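Local coordinates for uncharacterized protein (Bacteroides fragilis, PDB 3MSW) that is of unknown function but is a probably exported protein built as a single-layer antiparallel beta sheet of hairpin repeats, at residues 105-117 against 127-139. Residues are numbered along the deposited sequence; the frame is centred on the assembly and turned at random.
Sequences TDNNNQLIAQYAY and ILEKDALTPIYEN. With PGR (R-1,2-propanediol), chain E.
Two side chains grip the carbonyl oxygen of Leu111: Thr134 OG1 donates to Leu111 O at 2.8 Å, and Gln110 NE2 reaches the same oxygen along a nearly straight bond (168°) that lies in its own amide plane. The bend of the Gln110 chain at chi2 folds the amide back onto the adjoining carbonyl, and Ile136 CG2 packs against that amide, 3.4 Å from Gln110 NE2. Thr134 N continues the pairing to Ile112 O.

Beyond this end of the strands, Tyr137 OH donates to Asp106 OD2 at 2.6 Å, on the anti lone pair, with carboxylate and ring planes 75° apart. The other oxygen, Asp106 OD1, accepts from Asn108 N, forming an Asx turn within the type I turn 106-109, and from Gln110 N on the opposite face of the carboxylate. The Tyr137 ring is thereby tied to the turn at its rim, while Ile112 CG1 sits over one face, 3.6 Å from the centroid and 11° off the normal: a CH-pi contact.

Strands 111-117 and 127-133 pair antiparallel, Gln114 and Ala132 exchanging both backbone bonds. A water bridges Gln114 OE1 and Ala132 O. At Ala116 O the register slips by one: Glu129 N and Lys130 N both donate to it, defining a classic beta bulge. Past the bulge, Leu128 CD1 lies off-centre against the Tyr117 ring, 4.1 Å from its centroid.

Strand 125-133 is outermost in the sheet, and Leu133 N bonds O1 of a propanediol, probably from the crystallisation liquor, at 2.9 Å. With two backbone N-H groups on OD1 and the Tyr137 hydroxyl on OD2, the Asp106 carboxylate is held at both oxygens and probably stays ionised, which fixes its rotation and ties the tail after Thr134 to turn 106-109.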
loop_
_atom_site.group_PDB
_atom_site.type_symbol
_atom_site.label_atom_id
_atom_site.label_comp_id
_atom_site.label_asym_id
_atom_site.label_seq_id
_atom_site.Cartn_x
_atom_site.Cartn_y
_atom_site.Cartn_z
ATOM N N THR A 105 1.133 -17.053 -9.445
ATOM C CA THR A 105 -0.032 -17.925 -9.630
ATOM C C THR A 105 0.207 -18.851 -10.819
ATOM O O THR A 105 1.185 -18.681 -11.555
ATOM C CB THR A 105 -1.329 -17.121 -9.880
ATOM O OG1 THR A 105 -1.298 -16.577 -11.201
ATOM C CG2 THR A 105 -1.601 -16.046 -8.816
ATOM N N ASP A 106 -0.696 -19.814 -11.026
ATOM C CA ASP A 106 -0.665 -20.639 -12.231
ATOM C C ASP A 106 -1.570 -19.914 -13.253
ATOM O O ASP A 106 -2.038 -18.803 -12.985
ATOM C CB ASP A 106 -1.097 -22.104 -11.961
ATOM C CG ASP A 106 -2.519 -22.337 -11.472
ATOM O OD1 ASP A 106 -3.347 -21.416 -11.585
ATOM O OD2 ASP A 106 -2.814 -23.467 -11.029
ATOM N N ASN A 107 -1.831 -20.537 -14.396
ATOM C CA ASN A 107 -2.661 -19.962 -15.452
ATOM C C ASN A 107 -4.152 -19.847 -15.072
ATOM O O ASN A 107 -4.899 -19.219 -15.809
ATOM C CB ASN A 107 -2.493 -20.798 -16.740
ATOM C CG ASN A 107 -1.096 -20.784 -17.346
ATOM O OD1 ASN A 107 -0.668 -21.755 -17.985
ATOM N ND2 ASN A 107 -0.359 -19.683 -17.205
ATOM N N ASN A 108 -4.591 -20.486 -13.962
ATOM C CA ASN A 108 -5.992 -20.428 -13.494
ATOM C C ASN A 108 -6.175 -19.456 -12.341
ATOM O O ASN A 108 -7.261 -19.382 -11.761
ATOM C CB ASN A 108 -6.527 -21.826 -13.102
ATOM C CG ASN A 108 -6.370 -22.898 -14.151
ATOM O OD1 ASN A 108 -6.630 -22.686 -15.339
ATOM N ND2 ASN A 108 -5.991 -24.101 -13.723
ATOM N N ASN A 109 -5.127 -18.686 -12.020
ATOM C CA ASN A 109 -5.131 -17.711 -10.921
ATOM C C ASN A 109 -5.103 -18.364 -9.537
ATOM O O ASN A 109 -5.523 -17.752 -8.549
ATOM C CB ASN A 109 -6.260 -16.660 -11.037
ATOM C CG ASN A 109 -5.952 -15.384 -10.333
ATOM O OD1 ASN A 109 -4.796 -14.974 -10.261
ATOM N ND2 ASN A 109 -6.985 -14.705 -9.825
ATOM N N GLN A 110 -4.645 -19.620 -9.469
ATOM C CA GLN A 110 -4.450 -20.284 -8.181
ATOM C C GLN A 110 -3.050 -19.844 -7.686
ATOM O O GLN A 110 -2.086 -19.941 -8.443
ATOM C CB GLN A 110 -4.492 -21.817 -8.376
ATOM C CG GLN A 110 -3.811 -22.626 -7.254
ATOM C CD GLN A 110 -4.504 -22.508 -5.909
ATOM O OE1 GLN A 110 -5.687 -22.773 -5.773
ATOM N NE2 GLN A 110 -3.760 -22.214 -4.875
ATOM N N LEU A 111 -2.923 -19.367 -6.430
ATOM C CA LEU A 111 -1.617 -18.996 -5.916
ATOM C C LEU A 111 -0.713 -20.233 -5.828
ATOM O O LEU A 111 -1.144 -21.248 -5.293
ATOM C CB LEU A 111 -1.766 -18.380 -4.515
ATOM C CG LEU A 111 -0.484 -17.803 -3.912
ATOM C CD1 LEU A 111 0.003 -16.555 -4.714
ATOM C CD2 LEU A 111 -0.686 -17.487 -2.422
ATOM N N ILE A 112 0.522 -20.145 -6.369
ATOM C CA ILE A 112 1.512 -21.225 -6.280
ATOM C C ILE A 112 2.414 -20.914 -5.093
ATOM O O ILE A 112 2.628 -21.790 -4.249
ATOM C CB ILE A 112 2.387 -21.411 -7.559
ATOM C CG1 ILE A 112 1.555 -21.799 -8.800
ATOM C CG2 ILE A 112 3.479 -22.481 -7.297
ATOM C CD1 ILE A 112 2.352 -21.694 -10.111
ATOM N N ALA A 113 3.005 -19.687 -5.076
ATOM C CA ALA A 113 3.961 -19.264 -4.045
ATOM C C ALA A 113 3.915 -17.792 -3.740
ATOM O O ALA A 113 3.608 -16.961 -4.602
ATOM C CB ALA A 113 5.370 -19.648 -4.463
ATOM N N GLN A 114 4.256 -17.458 -2.499
ATOM C CA GLN A 114 4.342 -16.065 -2.080
ATOM C C GLN A 114 5.650 -15.858 -1.359
ATOM O O GLN A 114 6.117 -16.758 -0.665
ATOM C CB GLN A 114 3.116 -15.627 -1.259
ATOM C CG GLN A 114 2.960 -16.324 0.085
ATOM C CD GLN A 114 1.561 -16.165 0.631
ATOM O OE1 GLN A 114 0.868 -17.141 0.913
ATOM N NE2 GLN A 114 1.123 -14.936 0.815
ATOM N N TYR A 115 6.264 -14.697 -1.581
ATOM C CA TYR A 115 7.545 -14.298 -1.036
ATOM C C TYR A 115 7.424 -12.901 -0.446
ATOM O O TYR A 115 6.748 -12.036 -1.034
ATOM C CB TYR A 115 8.627 -14.279 -2.140
ATOM C CG TYR A 115 8.809 -15.588 -2.863
ATOM C CD1 TYR A 115 8.046 -15.900 -3.990
ATOM C CD2 TYR A 115 9.810 -16.477 -2.489
ATOM C CE1 TYR A 115 8.216 -17.109 -4.663
ATOM C CE2 TYR A 115 9.987 -17.688 -3.151
ATOM C CZ TYR A 115 9.195 -17.996 -4.244
ATOM O OH TYR A 115 9.381 -19.193 -4.891
ATOM N N ALA A 116 8.117 -12.660 0.675
ATOM C CA ALA A 116 8.160 -11.322 1.326
ATOM C C ALA A 116 9.610 -11.037 1.659
ATOM O O ALA A 116 10.343 -11.955 2.053
ATOM C CB ALA A 116 7.345 -11.316 2.613
ATOM N N TYR A 117 10.017 -9.789 1.482
ATOM C CA TYR A 117 11.380 -9.326 1.708
ATOM C C TYR A 117 11.339 -8.035 2.461
ATOM O O TYR A 117 10.419 -7.235 2.277
ATOM C CB TYR A 117 12.126 -9.039 0.372
ATOM C CG TYR A 117 12.155 -10.196 -0.598
ATOM C CD1 TYR A 117 11.057 -10.477 -1.409
ATOM C CD2 TYR A 117 13.266 -11.038 -0.682
ATOM C CE1 TYR A 117 11.064 -11.554 -2.291
ATOM C CE2 TYR A 117 13.291 -12.106 -1.583
ATOM C CZ TYR A 117 12.186 -12.354 -2.388
ATOM O OH TYR A 117 12.152 -13.408 -3.271
ATOM N N ILE A 127 16.235 -8.868 2.010
ATOM C CA ILE A 127 16.377 -9.999 2.921
ATOM C C ILE A 127 15.110 -10.806 2.792
ATOM O O ILE A 127 14.041 -10.255 2.990
ATOM C CB ILE A 127 16.577 -9.559 4.404
ATOM C CG1 ILE A 127 17.857 -8.773 4.625
ATOM C CG2 ILE A 127 16.528 -10.776 5.348
ATOM C CD1 ILE A 127 17.775 -7.876 5.967
ATOM N N LEU A 128 15.212 -12.122 2.558
ATOM C CA LEU A 128 14.016 -12.938 2.481
ATOM C C LEU A 128 13.419 -13.121 3.887
ATOM O O LEU A 128 14.123 -13.531 4.788
ATOM C CB LEU A 128 14.330 -14.313 1.845
ATOM C CG LEU A 128 13.163 -15.260 1.728
ATOM C CD1 LEU A 128 12.204 -14.816 0.608
ATOM C CD2 LEU A 128 13.659 -16.699 1.443
ATOM N N GLU A 129 12.109 -12.855 4.038
ATOM C CA GLU A 129 11.400 -12.970 5.317
ATOM C C GLU A 129 10.397 -14.102 5.290
ATOM O O GLU A 129 10.125 -14.704 6.325
ATOM C CB GLU A 129 10.676 -11.644 5.652
ATOM C CG GLU A 129 11.609 -10.454 5.775
ATOM C CD GLU A 129 12.314 -10.319 7.102
ATOM O OE1 GLU A 129 11.621 -10.082 8.117
ATOM O OE2 GLU A 129 13.563 -10.393 7.120
ATOM N N LYS A 130 9.817 -14.366 4.114
ATOM C CA LYS A 130 8.828 -15.412 3.946
ATOM C C LYS A 130 8.855 -15.970 2.534
ATOM O O LYS A 130 9.082 -15.223 1.588
ATOM C CB LYS A 130 7.424 -14.902 4.325
ATOM C CG LYS A 130 6.339 -15.983 4.318
ATOM C CD LYS A 130 4.996 -15.436 4.754
ATOM C CE LYS A 130 3.855 -16.324 4.327
ATOM N NZ LYS A 130 2.546 -15.721 4.691
ATOM N N ASP A 131 8.729 -17.305 2.412
ATOM C CA ASP A 131 8.605 -18.029 1.139
ATOM C C ASP A 131 7.769 -19.260 1.402
ATOM O O ASP A 131 8.191 -20.136 2.169
ATOM C CB ASP A 131 9.967 -18.390 0.504
ATOM C CG ASP A 131 10.772 -19.438 1.227
ATOM O OD1 ASP A 131 11.202 -19.174 2.392
ATOM O OD2 ASP A 131 11.009 -20.514 0.630
ATOM N N ALA A 132 6.579 -19.347 0.798
ATOM C CA ALA A 132 5.742 -20.521 1.050
ATOM C C ALA A 132 4.917 -20.890 -0.153
ATOM O O ALA A 132 4.383 -20.015 -0.852
ATOM C CB ALA A 132 4.831 -20.273 2.254
ATOM N N LEU A 133 4.829 -22.195 -0.398
ATOM C CA LEU A 133 3.984 -22.758 -1.433
ATOM C C LEU A 133 2.615 -22.960 -0.788
ATOM O O LEU A 133 2.524 -23.124 0.433
ATOM C CB LEU A 133 4.510 -24.123 -1.894
ATOM C CG LEU A 133 5.734 -24.178 -2.822
ATOM C CD1 LEU A 133 6.258 -25.639 -2.934
ATOM C CD2 LEU A 133 5.387 -23.710 -4.238
ATOM N N THR A 134 1.554 -22.936 -1.591
ATOM C CA THR A 134 0.213 -23.216 -1.080
ATOM C C THR A 134 0.059 -24.751 -0.958
ATOM O O THR A 134 0.739 -25.481 -1.713
ATOM C CB THR A 134 -0.829 -22.688 -2.049
ATOM O OG1 THR A 134 -0.542 -23.222 -3.341
ATOM C CG2 THR A 134 -0.905 -21.150 -2.043
ATOM N N PRO A 135 -0.856 -25.258 -0.084
ATOM C CA PRO A 135 -1.029 -26.728 0.037
ATOM C C PRO A 135 -1.244 -27.486 -1.283
ATOM O O PRO A 135 -0.588 -28.501 -1.478
ATOM C CB PRO A 135 -2.204 -26.872 1.010
ATOM C CG PRO A 135 -2.138 -25.645 1.848
ATOM C CD PRO A 135 -1.717 -24.544 0.885
ATOM N N ILE A 136 -2.098 -26.981 -2.212
ATOM C CA ILE A 136 -2.363 -27.637 -3.516
ATOM C C ILE A 136 -1.079 -27.795 -4.377
ATOM O O ILE A 136 -0.963 -28.742 -5.153
ATOM C CB ILE A 136 -3.536 -26.940 -4.295
ATOM C CG1 ILE A 136 -4.109 -27.836 -5.422
ATOM C CG2 ILE A 136 -3.143 -25.538 -4.793
ATOM C CD1 ILE A 136 -5.268 -27.220 -6.323
ATOM N N TYR A 137 -0.147 -26.841 -4.259
ATOM C CA TYR A 137 1.116 -26.843 -4.994
ATOM C C TYR A 137 2.291 -27.441 -4.209
ATOM O O TYR A 137 3.256 -27.862 -4.837
ATOM C CB TYR A 137 1.451 -25.438 -5.545
ATOM C CG TYR A 137 0.897 -25.266 -6.939
ATOM C CD1 TYR A 137 1.526 -25.853 -8.035
ATOM C CD2 TYR A 137 -0.309 -24.599 -7.153
ATOM C CE1 TYR A 137 0.994 -25.745 -9.314
ATOM C CE2 TYR A 137 -0.860 -24.498 -8.427
ATOM C CZ TYR A 137 -0.209 -25.083 -9.502
ATOM O OH TYR A 137 -0.741 -25.022 -10.755
ATOM N N GLU A 138 2.195 -27.496 -2.855
ATOM C CA GLU A 138 3.175 -28.013 -1.873
ATOM C C GLU A 138 3.864 -29.316 -2.289
ATOM O O GLU A 138 4.943 -29.620 -1.770
ATOM C CB GLU A 138 2.487 -28.197 -0.512
ATOM C CG GLU A 138 3.367 -27.988 0.705
ATOM C CD GLU A 138 2.574 -27.969 1.998
ATOM O OE1 GLU A 138 2.199 -29.061 2.485
ATOM O OE2 GLU A 138 2.288 -26.857 2.499
ATOM N N ASN A 139 3.236 -30.067 -3.233
ATOM C CA ASN A 139 3.676 -31.333 -3.828
ATOM C C ASN A 139 5.059 -31.204 -4.473
ATOM O O ASN A 139 5.713 -32.209 -4.750
ATOM C CB ASN A 139 2.654 -31.797 -4.888
ATOM C CG ASN A 139 1.210 -31.866 -4.431
ATOM O OD1 ASN A 139 0.697 -30.985 -3.726
ATOM N ND2 ASN A 139 0.502 -32.886 -4.885
HETATM C C1 PGR E . 5.259 -24.482 1.886
HETATM C C2 PGR E . 5.540 -24.835 3.352
HETATM C C3 PGR E . 5.125 -23.651 4.273
HETATM O O1 PGR E . 6.454 -23.980 1.286
HETATM O O2 PGR E . 4.789 -26.026 3.655
HETATM O O HOH W 1 1.643 -19.451 -0.271
#